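Local structure of DUF357 domain-containing protein (Archaeoglobus fulgidus DSM 4304, 2OO2) at residues W14-I18 and V58-W62; Y38-S42 and A54-V58. The protein is of unknown function but folds as a compact three-helix bundle that packs against a second copy of itself. All blocks are in the same frame, centred on the assembly; numbering follows the deposited sequence.

Overall arrangement
Contact 1 and contact 2 are neighbouring parts of one three-helix core, with their centres about 7 Å apart. Both use helix 51-70, and Val58 belongs to both. Contact 1 sets helix 3-21 against it. Contact 2 sets helix 29-47 against it, in the hairpin that the two helices form. The third pairing, helix 3-21 with helix 29-47, closes the core: CG2 of Ile18 lies 3.6 Å from CG1 of Ile39, and CD1 of Leu15 lies 3.7 Å from OG of Ser42. Ala61 of contact 1 also meets Tyr38 of contact 2. Both segments of helix 51-70 reach the second subunit. No ligand or active site is known here.

Contact 1 (W14-I18 and V58-W62); sequences WLERI and VVWAW
Ile18 and Trp62 form the apolar centre of this contact. CD1 of Ile18 sits almost squarely over the five-membered ring of Trp62, 3.6 Å from its centroid, in a CH-pi contact. The isoleucine reaches this far because its chain is extended out to CD1. The same methyl packs on Ala61, with CD1 and CB of Ala61 3.5 Å apart. Closer to the backbone, CB of Ile18 lies 3.5 Å from CE2 of Trp62. Ile18 and Trp62 lie alongside each other and point opposite ways.

Val58 extends the apolar patch. Its CG2 methyl presses on the other backbone, 3.6 Å from N of Leu15, and also meets CB of Trp14 and CB of Leu15.

Trp14 approaches the opposite face of the Trp62 indole. The pair is T-shaped: the edge of Trp14 points at the face of Trp62, with the planes at 79°. CE3 of Trp14 is 3.6 Å from NE1 of Trp62. The Trp62 ring is therefore held between an aromatic edge and a methyl group. CB of Arg17 borders its rim.

The polar edge is a single bond. NE1 of Trp62 donates to O of Trp14 at 2.9 Å, with an N-H...O angle of 166°. That oxygen also accepts the helical bond from N of Ile18, and the two donors arrive from opposite faces of the carbonyl plane. With the two covered faces, this bond probably limits rotation of the Trp62 indole.

NE1 of Trp14 bonds to Glu10, one turn earlier. Helices 3-21 and 51-70 run in roughly the same direction here, crossing at 33°. Helix 29-47 touches Leu15, Ile18, Val58 and Ala61, and Trp62 also packs on Trp60 of the second subunit.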
loop_
_atom_site.group_PDB
_atom_site.type_symbol
_atom_site.label_atom_id
_atom_site.label_comp_id
_atom_site.label_asym_id
_atom_site.label_seq_id
_atom_site.Cartn_x
_atom_site.Cartn_y
_atom_site.Cartn_z
ATOM N N TRP A 14 8.175 9.174 -3.708
ATOM C CA TRP A 14 6.798 8.722 -4.095
ATOM C C TRP A 14 5.761 9.752 -3.702
ATOM O O TRP A 14 4.605 9.855 -4.299
ATOM C CB TRP A 14 6.620 7.397 -3.436
ATOM C CG TRP A 14 7.288 6.312 -4.204
ATOM C CD1 TRP A 14 8.274 5.477 -3.771
ATOM C CD2 TRP A 14 7.000 5.926 -5.546
ATOM N NE1 TRP A 14 8.645 4.610 -4.761
ATOM C CE2 TRP A 14 7.835 4.849 -5.859
ATOM C CE3 TRP A 14 6.078 6.400 -6.530
ATOM C CZ2 TRP A 14 7.833 4.251 -7.118
ATOM C CZ3 TRP A 14 6.069 5.800 -7.772
ATOM C CH2 TRP A 14 6.919 4.734 -8.067
ATOM N N LEU A 15 6.072 10.497 -2.669
ATOM C CA LEU A 15 5.251 11.578 -2.233
ATOM C C LEU A 15 5.334 12.761 -3.172
ATOM O O LEU A 15 4.320 13.310 -3.542
ATOM C CB LEU A 15 5.549 11.969 -0.795
ATOM C CG LEU A 15 4.731 12.914 0.024
ATOM C CD1 LEU A 15 3.285 12.497 0.237
ATOM C CD2 LEU A 15 5.408 12.935 1.398
ATOM N N GLU A 16 6.527 13.157 -3.607
ATOM C CA GLU A 16 6.596 14.227 -4.588
ATOM C C GLU A 16 5.902 13.807 -5.928
ATOM O O GLU A 16 5.281 14.629 -6.564
ATOM C CB GLU A 16 8.010 14.607 -4.842
ATOM C CG GLU A 16 8.695 15.068 -3.577
ATOM C CD GLU A 16 10.231 15.235 -3.781
ATOM O OE1 GLU A 16 10.801 14.782 -4.824
ATOM O OE2 GLU A 16 10.847 15.829 -2.866
ATOM N N ARG A 17 5.965 12.541 -6.290
ATOM C CA ARG A 17 5.369 12.069 -7.538
ATOM C C ARG A 17 3.842 12.158 -7.388
ATOM O O ARG A 17 3.182 12.657 -8.305
ATOM C CB ARG A 17 5.833 10.638 -7.878
ATOM C CG ARG A 17 7.304 10.581 -8.464
ATOM C CD ARG A 17 7.795 9.181 -8.456
ATOM N NE ARG A 17 9.183 9.109 -8.956
ATOM C CZ ARG A 17 9.826 7.950 -9.103
ATOM N NH1 ARG A 17 9.232 6.802 -8.785
ATOM N NH2 ARG A 17 11.073 7.943 -9.533
ATOM N N ILE A 18 3.288 11.725 -6.251
ATOM C CA ILE A 18 1.798 11.614 -6.146
ATOM C C ILE A 18 1.127 12.988 -5.991
ATOM O O ILE A 18 -0.016 13.239 -6.455
ATOM C CB ILE A 18 1.407 10.609 -5.031
ATOM C CG1 ILE A 18 -0.014 10.107 -5.277
ATOM C CG2 ILE A 18 1.620 11.166 -3.570
ATOM C CD1 ILE A 18 -0.447 8.951 -4.295
ATOM N N VAL A 58 2.032 6.674 2.085
ATOM C CA VAL A 58 2.325 6.945 0.666
ATOM C C VAL A 58 1.937 5.730 -0.251
ATOM O O VAL A 58 1.249 5.914 -1.337
ATOM C CB VAL A 58 3.730 7.561 0.376
ATOM C CG1 VAL A 58 4.782 6.494 0.207
ATOM C CG2 VAL A 58 3.625 8.426 -0.943
ATOM N N VAL A 59 2.167 4.510 0.263
ATOM C CA VAL A 59 1.895 3.278 -0.496
ATOM C C VAL A 59 0.374 3.193 -0.530
ATOM O O VAL A 59 -0.150 2.937 -1.648
ATOM C CB VAL A 59 2.380 2.078 0.173
ATOM C CG1 VAL A 59 2.115 0.876 -0.599
ATOM C CG2 VAL A 59 3.990 2.175 0.197
ATOM N N TRP A 60 -0.299 3.341 0.620
ATOM C CA TRP A 60 -1.831 3.323 0.557
ATOM C C TRP A 60 -2.310 4.375 -0.405
ATOM O O TRP A 60 -3.326 4.087 -1.178
ATOM C CB TRP A 60 -2.482 3.536 1.945
ATOM C CG TRP A 60 -2.609 2.233 2.718
ATOM C CD1 TRP A 60 -1.732 1.746 3.686
ATOM C CD2 TRP A 60 -3.584 1.220 2.540
ATOM N NE1 TRP A 60 -2.151 0.582 4.206
ATOM C CE2 TRP A 60 -3.297 0.192 3.484
ATOM C CE3 TRP A 60 -4.696 1.076 1.662
ATOM C CZ2 TRP A 60 -4.011 -0.976 3.566
ATOM C CZ3 TRP A 60 -5.457 -0.067 1.792
ATOM C CH2 TRP A 60 -5.136 -1.092 2.720
ATOM N N ALA A 61 -1.771 5.605 -0.328
ATOM C CA ALA A 61 -2.232 6.658 -1.312
ATOM C C ALA A 61 -2.095 6.196 -2.785
ATOM O O ALA A 61 -3.109 6.255 -3.603
ATOM C CB ALA A 61 -1.549 8.020 -1.074
ATOM N N TRP A 62 -0.924 5.648 -3.118
ATOM C CA TRP A 62 -0.709 5.097 -4.452
ATOM C C TRP A 62 -1.626 3.918 -4.841
ATOM O O TRP A 62 -2.066 3.835 -6.022
ATOM C CB TRP A 62 0.766 4.734 -4.622
ATOM C CG TRP A 62 1.553 5.902 -5.083
ATOM C CD1 TRP A 62 2.511 6.631 -4.338
ATOM C CD2 TRP A 62 1.540 6.500 -6.391
ATOM N NE1 TRP A 62 3.019 7.612 -5.115
ATOM C CE2 TRP A 62 2.483 7.553 -6.382
ATOM C CE3 TRP A 62 0.817 6.237 -7.587
ATOM C CZ2 TRP A 62 2.710 8.371 -7.502
ATOM C CZ3 TRP A 62 1.061 7.029 -8.680
ATOM C CH2 TRP A 62 1.974 8.096 -8.635
#

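Contact 2 (Y38-S42 and A54-V58)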
loop_
_atom_site.group_PDB
_atom_site.type_symbol
_atom_site.label_atom_id
_atom_site.label_comp_id
_atom_site.label_asym_id
_atom_site.label_seq_id
_atom_site.Cartn_x
_atom_site.Cartn_y
_atom_site.Cartn_z
ATOM N N TYR A 38 -4.609 9.995 2.699
ATOM C CA TYR A 38 -3.217 9.355 3.011
ATOM C C TYR A 38 -2.105 10.206 2.567
ATOM O O TYR A 38 -0.944 10.241 3.302
ATOM C CB TYR A 38 -3.111 7.999 2.282
ATOM C CG TYR A 38 -3.920 6.887 2.880
ATOM C CD1 TYR A 38 -3.549 6.270 4.022
ATOM C CD2 TYR A 38 -5.102 6.395 2.239
ATOM C CE1 TYR A 38 -4.201 5.234 4.575
ATOM C CE2 TYR A 38 -5.810 5.293 2.799
ATOM C CZ TYR A 38 -5.381 4.723 3.960
ATOM O OH TYR A 38 -6.014 3.638 4.610
ATOM N N ILE A 39 -2.218 10.944 1.482
ATOM C CA ILE A 39 -1.177 12.027 1.173
ATOM C C ILE A 39 -0.933 12.970 2.354
ATOM O O ILE A 39 0.272 13.140 2.798
ATOM C CB ILE A 39 -1.391 12.884 -0.114
ATOM C CG1 ILE A 39 -1.124 12.068 -1.383
ATOM C CG2 ILE A 39 -0.446 14.181 -0.159
ATOM C CD1 ILE A 39 -2.074 12.589 -2.589
ATOM N N SER A 40 -2.027 13.557 2.888
ATOM C CA SER A 40 -1.914 14.432 4.105
ATOM C C SER A 40 -1.176 13.710 5.255
ATOM O O SER A 40 -0.185 14.263 5.880
ATOM C CB SER A 40 -3.278 14.896 4.614
ATOM O OG SER A 40 -3.124 15.822 5.692
ATOM N N ASP A 41 -1.645 12.486 5.563
ATOM C CA ASP A 41 -1.075 11.661 6.629
ATOM C C ASP A 41 0.391 11.344 6.321
ATOM O O ASP A 41 1.315 11.547 7.245
ATOM C CB ASP A 41 -1.892 10.358 6.739
ATOM C CG ASP A 41 -3.076 10.460 7.686
ATOM O OD1 ASP A 41 -3.507 11.548 8.126
ATOM O OD2 ASP A 41 -3.523 9.350 8.045
ATOM N N SER A 42 0.716 10.863 5.094
ATOM C CA SER A 42 2.210 10.623 4.823
ATOM C C SER A 42 3.072 11.853 5.106
ATOM O O SER A 42 4.219 11.745 5.785
ATOM C CB SER A 42 2.326 10.170 3.364
ATOM O OG SER A 42 3.657 10.011 2.911
ATOM N N ALA A 54 4.969 7.044 7.732
ATOM C CA ALA A 54 5.017 7.921 6.568
ATOM C C ALA A 54 5.041 7.114 5.280
ATOM O O ALA A 54 4.325 7.457 4.350
ATOM C CB ALA A 54 6.155 8.883 6.558
ATOM N N PHE A 55 5.920 6.111 5.198
ATOM C CA PHE A 55 5.985 5.277 4.011
ATOM C C PHE A 55 4.693 4.478 3.808
ATOM O O PHE A 55 4.121 4.410 2.649
ATOM C CB PHE A 55 7.150 4.339 4.068
ATOM C CG PHE A 55 7.363 3.495 2.848
ATOM C CD1 PHE A 55 7.729 4.029 1.618
ATOM C CD2 PHE A 55 7.243 2.082 3.003
ATOM C CE1 PHE A 55 7.996 3.185 0.539
ATOM C CE2 PHE A 55 7.600 1.208 1.900
ATOM C CZ PHE A 55 7.941 1.803 0.676
ATOM N N GLU A 56 4.178 3.903 4.893
ATOM C CA GLU A 56 2.962 3.112 4.861
ATOM C C GLU A 56 1.859 3.973 4.221
ATOM O O GLU A 56 1.066 3.468 3.323
ATOM C CB GLU A 56 2.590 2.776 6.286
ATOM C CG GLU A 56 1.452 1.735 6.394
ATOM C CD GLU A 56 0.963 1.484 7.812
ATOM O OE1 GLU A 56 0.965 2.357 8.680
ATOM O OE2 GLU A 56 0.550 0.373 8.058
ATOM N N CYS A 57 1.726 5.232 4.634
ATOM C CA CYS A 57 0.580 6.103 4.042
ATOM C C CYS A 57 0.803 6.422 2.571
ATOM O O CYS A 57 -0.264 6.383 1.734
ATOM C CB CYS A 57 0.292 7.369 4.911
ATOM S SG CYS A 57 -0.274 7.040 6.526
ATOM N N VAL A 58 2.032 6.674 2.085
ATOM C CA VAL A 58 2.325 6.945 0.666
ATOM C C VAL A 58 1.937 5.730 -0.251
ATOM O O VAL A 58 1.249 5.914 -1.337
ATOM C CB VAL A 58 3.730 7.561 0.376
ATOM C CG1 VAL A 58 4.782 6.494 0.207
ATOM C CG2 VAL A 58 3.625 8.426 -0.943
#
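Ser42 and Cys57 meet where helices 29-47 and 51-70 pack as an antiparallel helical hairpin. The segment axes approach to 7.9 Å, a close packing that the small side chains of Ser42, Ala54 and Cys57 permit. CB of Cys57 lies 3.5 Å from N of Ser42 and equally close to O of Tyr38, so it rests on the opposing backbone. The Cys57 side chain has SG anti to its own carbonyl carbon (chi1 -63°). This places the sulfur 3.7 Å from CB of Asp41.

Tyr38 meets Cys57 mainly through CB and CD1. Its CB is 3.3 Å from O of Cys57, and its CD1 touches CB of Cys57. The Tyr38 ring meets the rings of Trp60 and Trp64. On the inner side Ser42 touches Thr11 and Leu15 of helix 3-21.

One hydrogen bond joins the two segments. The Ser42 hydroxyl is swung anti to the backbone N (chi1 175°), which carries it across to helix 51-70 and within 3.5 Å of CB of Val58. OG donates to O of Ala54 at 3.0 Å, tilted 30° from the carbonyl plane; the same oxygen receives a weak helical bond from N of Val58.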